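Long-range contact in periplasmic binding protein/LacI transcriptional regulator (Mycobacterium smegmatis, PDB 6HYH), which binds beta-D-fucofuranose in this crystal and probably serves as the solute-binding protein of an L-arabinofuranose ABC transporter: residues Y115-G120 with E279-R284. Sequence-based numbering, arbitrary orientation.
Sequences YKTFIG and EPVPER
Lys116 meets Val281 through its backbone: the carbonyl O of Lys116 lies 4.0 Å from Val281 CG2. The same methyl packs on Thr117 CB, and Val281 also leans on Lys274 and Val275 of helix 265-276. Thr117 turns its hydroxyl to the incoming chain. Its chi1 of -172° puts Thr117 OG1 anti to the backbone N, where it donates a hydrogen bond to Pro282 O, 2.6 Å away and in the plane of that carbonyl. Glu283 O is taken up one residue later: Phe118 N donates to it at 3.1 Å, with a bent N-H...O angle of 139°. The CA of Thr117 adds a CH...O contact to this oxygen.

The ring of Phe118 runs alongside the extended side chain of Arg284. Both side chains leave the sheet on the same face. The guanidinium of Arg284 stacks on the ring of Phe118, with centres 4.7 Å apart and planes at 19°. Arg284 NE comes nearest to the ring, 3.6 Å from Phe118 CD2. The far end of Arg284 comes close to the carbonyl group of Gly120, and NH2 hydrogen-bonds to Ala121 O just beyond.

Glu283 and Arg284 form a classic beta bulge opposite His318. Phe118 and Arg284 make a parallel bridge, which joins strands 117-121 and 284-287 in one of the two sugar-binding lobes typical of periplasmic binding proteins.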
ATOM      1  N   TYR A 115      10.139  -6.525  -2.936  1.00 64.75           N
ATOM      2  CA  TYR A 115      11.117  -5.437  -2.860  1.00 58.46           C
ATOM      3  C   TYR A 115      11.270  -5.067  -1.395  1.00 60.44           C
ATOM      4  O   TYR A 115      10.363  -5.298  -0.597  1.00 66.52           O
ATOM      5  CB  TYR A 115      10.740  -4.214  -3.704  1.00 56.84           C
ATOM      6  CG  TYR A 115       9.474  -3.473  -3.284  1.00 57.02           C
ATOM      7  CD1 TYR A 115       9.416  -2.741  -2.093  1.00 57.71           C
ATOM      8  CD2 TYR A 115       8.339  -3.495  -4.091  1.00 53.65           C
ATOM      9  CE1 TYR A 115       8.259  -2.073  -1.714  1.00 53.02           C
ATOM     10  CE2 TYR A 115       7.183  -2.830  -3.724  1.00 53.98           C
ATOM     11  CZ  TYR A 115       7.144  -2.126  -2.540  1.00 52.65           C
ATOM     12  OH  TYR A 115       5.983  -1.473  -2.186  1.00 59.75           O
ATOM     13  N   LYS A 116      12.420  -4.486  -1.048  1.00 53.69           N
ATOM     14  CA  LYS A 116      12.802  -4.298   0.351  1.00 52.59           C
ATOM     15  C   LYS A 116      12.510  -2.905   0.881  1.00 52.49           C
ATOM     16  O   LYS A 116      12.493  -2.717   2.100  1.00 54.51           O
ATOM     17  CB  LYS A 116      14.306  -4.582   0.556  1.00 54.65           C
ATOM     18  CG  LYS A 116      14.771  -6.045   0.391  1.00 57.50           C
ATOM     19  CD  LYS A 116      14.569  -6.876   1.651  1.00 58.81           C
ATOM     20  CE  LYS A 116      15.277  -8.225   1.566  1.00 63.01           C
ATOM     21  NZ  LYS A 116      14.998  -9.108   2.741  1.00 68.98           N
ATOM     22  N   THR A 117      12.279  -1.929   0.015  1.00 51.50           N
ATOM     23  CA  THR A 117      11.945  -0.596   0.497  1.00 50.97           C
ATOM     24  C   THR A 117      11.675   0.266  -0.721  1.00 46.37           C
ATOM     25  O   THR A 117      12.056  -0.083  -1.843  1.00 44.85           O
ATOM     26  CB  THR A 117      13.066   0.033   1.358  1.00 49.45           C
ATOM     27  OG1 THR A 117      12.600   1.252   1.957  1.00 46.91           O
ATOM     28  CG2 THR A 117      14.257   0.395   0.511  1.00 50.55           C
ATOM     29  N   PHE A 118      10.991   1.386  -0.484  1.00 53.37           N
ATOM     30  CA  PHE A 118      10.567   2.280  -1.555  1.00 52.02           C
ATOM     31  C   PHE A 118      10.801   3.718  -1.113  1.00 51.24           C
ATOM     32  O   PHE A 118      10.192   4.187  -0.144  1.00 50.38           O
ATOM     33  CB  PHE A 118       9.102   2.023  -1.908  1.00 48.75           C
ATOM     34  CG  PHE A 118       8.570   2.939  -2.947  1.00 49.83           C
ATOM     35  CD1 PHE A 118       9.382   3.371  -3.983  1.00 49.23           C
ATOM     36  CD2 PHE A 118       7.250   3.365  -2.902  1.00 51.02           C
ATOM     37  CE1 PHE A 118       8.891   4.237  -4.950  1.00 53.06           C
ATOM     38  CE2 PHE A 118       6.745   4.213  -3.854  1.00 53.02           C
ATOM     39  CZ  PHE A 118       7.559   4.656  -4.893  1.00 52.51           C
ATOM     40  N   ILE A 119      11.683   4.417  -1.830  1.00 41.27           N
ATOM     41  CA  ILE A 119      12.124   5.761  -1.470  1.00 38.26           C
ATOM     42  C   ILE A 119      11.645   6.701  -2.555  1.00 37.71           C
ATOM     43  O   ILE A 119      12.089   6.611  -3.710  1.00 38.56           O
ATOM     44  CB  ILE A 119      13.645   5.872  -1.297  1.00 38.63           C
ATOM     45  CG1 ILE A 119      13.995   7.315  -0.891  1.00 40.69           C
ATOM     46  CG2 ILE A 119      14.372   5.464  -2.581  1.00 35.71           C
ATOM     47  CD1 ILE A 119      15.451   7.527  -0.460  1.00 45.06           C
ATOM     48  N   GLY A 120      10.751   7.606  -2.185  1.00 39.10           N
ATOM     49  CA  GLY A 120      10.168   8.498  -3.168  1.00 37.37           C
ATOM     50  C   GLY A 120       9.439   9.597  -2.439  1.00 36.90           C
ATOM     51  O   GLY A 120       9.482   9.686  -1.208  1.00 37.96           O
ATOM     52  N   GLU A 279      21.258  -5.642   6.825  1.00 86.32           N
ATOM     53  CA  GLU A 279      20.683  -4.712   7.799  1.00 86.42           C
ATOM     54  C   GLU A 279      19.199  -4.503   7.485  1.00 87.73           C
ATOM     55  O   GLU A 279      18.792  -4.568   6.314  1.00 86.14           O
ATOM     56  CB  GLU A 279      21.451  -3.380   7.804  1.00 84.29           C
ATOM     57  CG  GLU A 279      22.606  -3.291   8.824  1.00 88.35           C
ATOM     58  CD  GLU A 279      23.613  -2.152   8.540  1.00 94.86           C
ATOM     59  OE1 GLU A 279      23.831  -1.799   7.362  1.00 90.43           O
ATOM     60  OE2 GLU A 279      24.196  -1.593   9.499  1.00 97.97           O
ATOM     61  N   PRO A 280      18.358  -4.239   8.486  1.00 78.20           N
ATOM     62  CA  PRO A 280      16.956  -3.946   8.201  1.00 76.54           C
ATOM     63  C   PRO A 280      16.799  -2.469   7.870  1.00 75.41           C
ATOM     64  O   PRO A 280      17.530  -1.601   8.362  1.00 74.71           O
ATOM     65  CB  PRO A 280      16.268  -4.312   9.523  1.00 78.58           C
ATOM     66  CG  PRO A 280      17.271  -3.844  10.557  1.00 78.61           C
ATOM     67  CD  PRO A 280      18.657  -4.045   9.922  1.00 81.23           C
ATOM     68  N   VAL A 281      15.851  -2.191   6.978  1.00 68.22           N
ATOM     69  CA  VAL A 281      15.596  -0.806   6.572  1.00 64.96           C
ATOM     70  C   VAL A 281      14.100  -0.556   6.530  1.00 66.83           C
ATOM     71  O   VAL A 281      13.300  -1.453   6.217  1.00 69.06           O
ATOM     72  CB  VAL A 281      16.226  -0.483   5.199  1.00 63.57           C
ATOM     73  CG1 VAL A 281      17.739  -0.632   5.271  1.00 64.40           C
ATOM     74  CG2 VAL A 281      15.632  -1.362   4.083  1.00 64.05           C
ATOM     75  N   PRO A 282      13.685   0.688   6.821  1.00 55.83           N
ATOM     76  CA  PRO A 282      12.249   0.981   6.881  1.00 56.41           C
ATOM     77  C   PRO A 282      11.616   0.715   5.531  1.00 55.67           C
ATOM     78  O   PRO A 282      12.265   0.825   4.491  1.00 55.71           O
ATOM     79  CB  PRO A 282      12.201   2.473   7.233  1.00 54.58           C
ATOM     80  CG  PRO A 282      13.470   3.017   6.702  1.00 51.52           C
ATOM     81  CD  PRO A 282      14.489   1.916   6.950  1.00 50.69           C
ATOM     82  N   GLU A 283      10.315   0.424   5.553  1.00 81.77           N
ATOM     83  CA  GLU A 283       9.666  -0.062   4.347  1.00 82.92           C
ATOM     84  C   GLU A 283       9.328   1.068   3.378  1.00 79.94           C
ATOM     85  O   GLU A 283       9.412   0.868   2.156  1.00 77.01           O
ATOM     86  CB  GLU A 283       8.427  -0.862   4.737  1.00 90.06           C
ATOM     87  CG  GLU A 283       8.777  -2.225   5.305  1.00 97.00           C
ATOM     88  CD  GLU A 283       7.571  -3.115   5.470  1.00112.81           C
ATOM     89  OE1 GLU A 283       6.449  -2.578   5.435  1.00113.43           O
ATOM     90  OE2 GLU A 283       7.738  -4.346   5.630  1.00125.37           O
ATOM     91  N   ARG A 284       9.010   2.275   3.865  1.00 59.99           N
ATOM     92  CA  ARG A 284       9.006   3.392   2.929  1.00 56.16           C
ATOM     93  C   ARG A 284       9.815   4.561   3.456  1.00 57.74           C
ATOM     94  O   ARG A 284       9.798   4.860   4.651  1.00 57.53           O
ATOM     95  CB  ARG A 284       7.619   3.902   2.561  1.00 56.65           C
ATOM     96  CG  ARG A 284       7.767   4.588   1.227  1.00 56.30           C
ATOM     97  CD  ARG A 284       6.598   5.296   0.640  1.00 54.60           C
ATOM     98  NE  ARG A 284       7.112   6.049  -0.512  1.00 49.21           N
ATOM     99  CZ  ARG A 284       6.524   7.119  -1.031  1.00 52.58           C
ATOM    100  NH1 ARG A 284       5.383   7.562  -0.501  1.00 57.37           N
ATOM    101  NH2 ARG A 284       7.077   7.750  -2.072  1.00 52.36           N
TER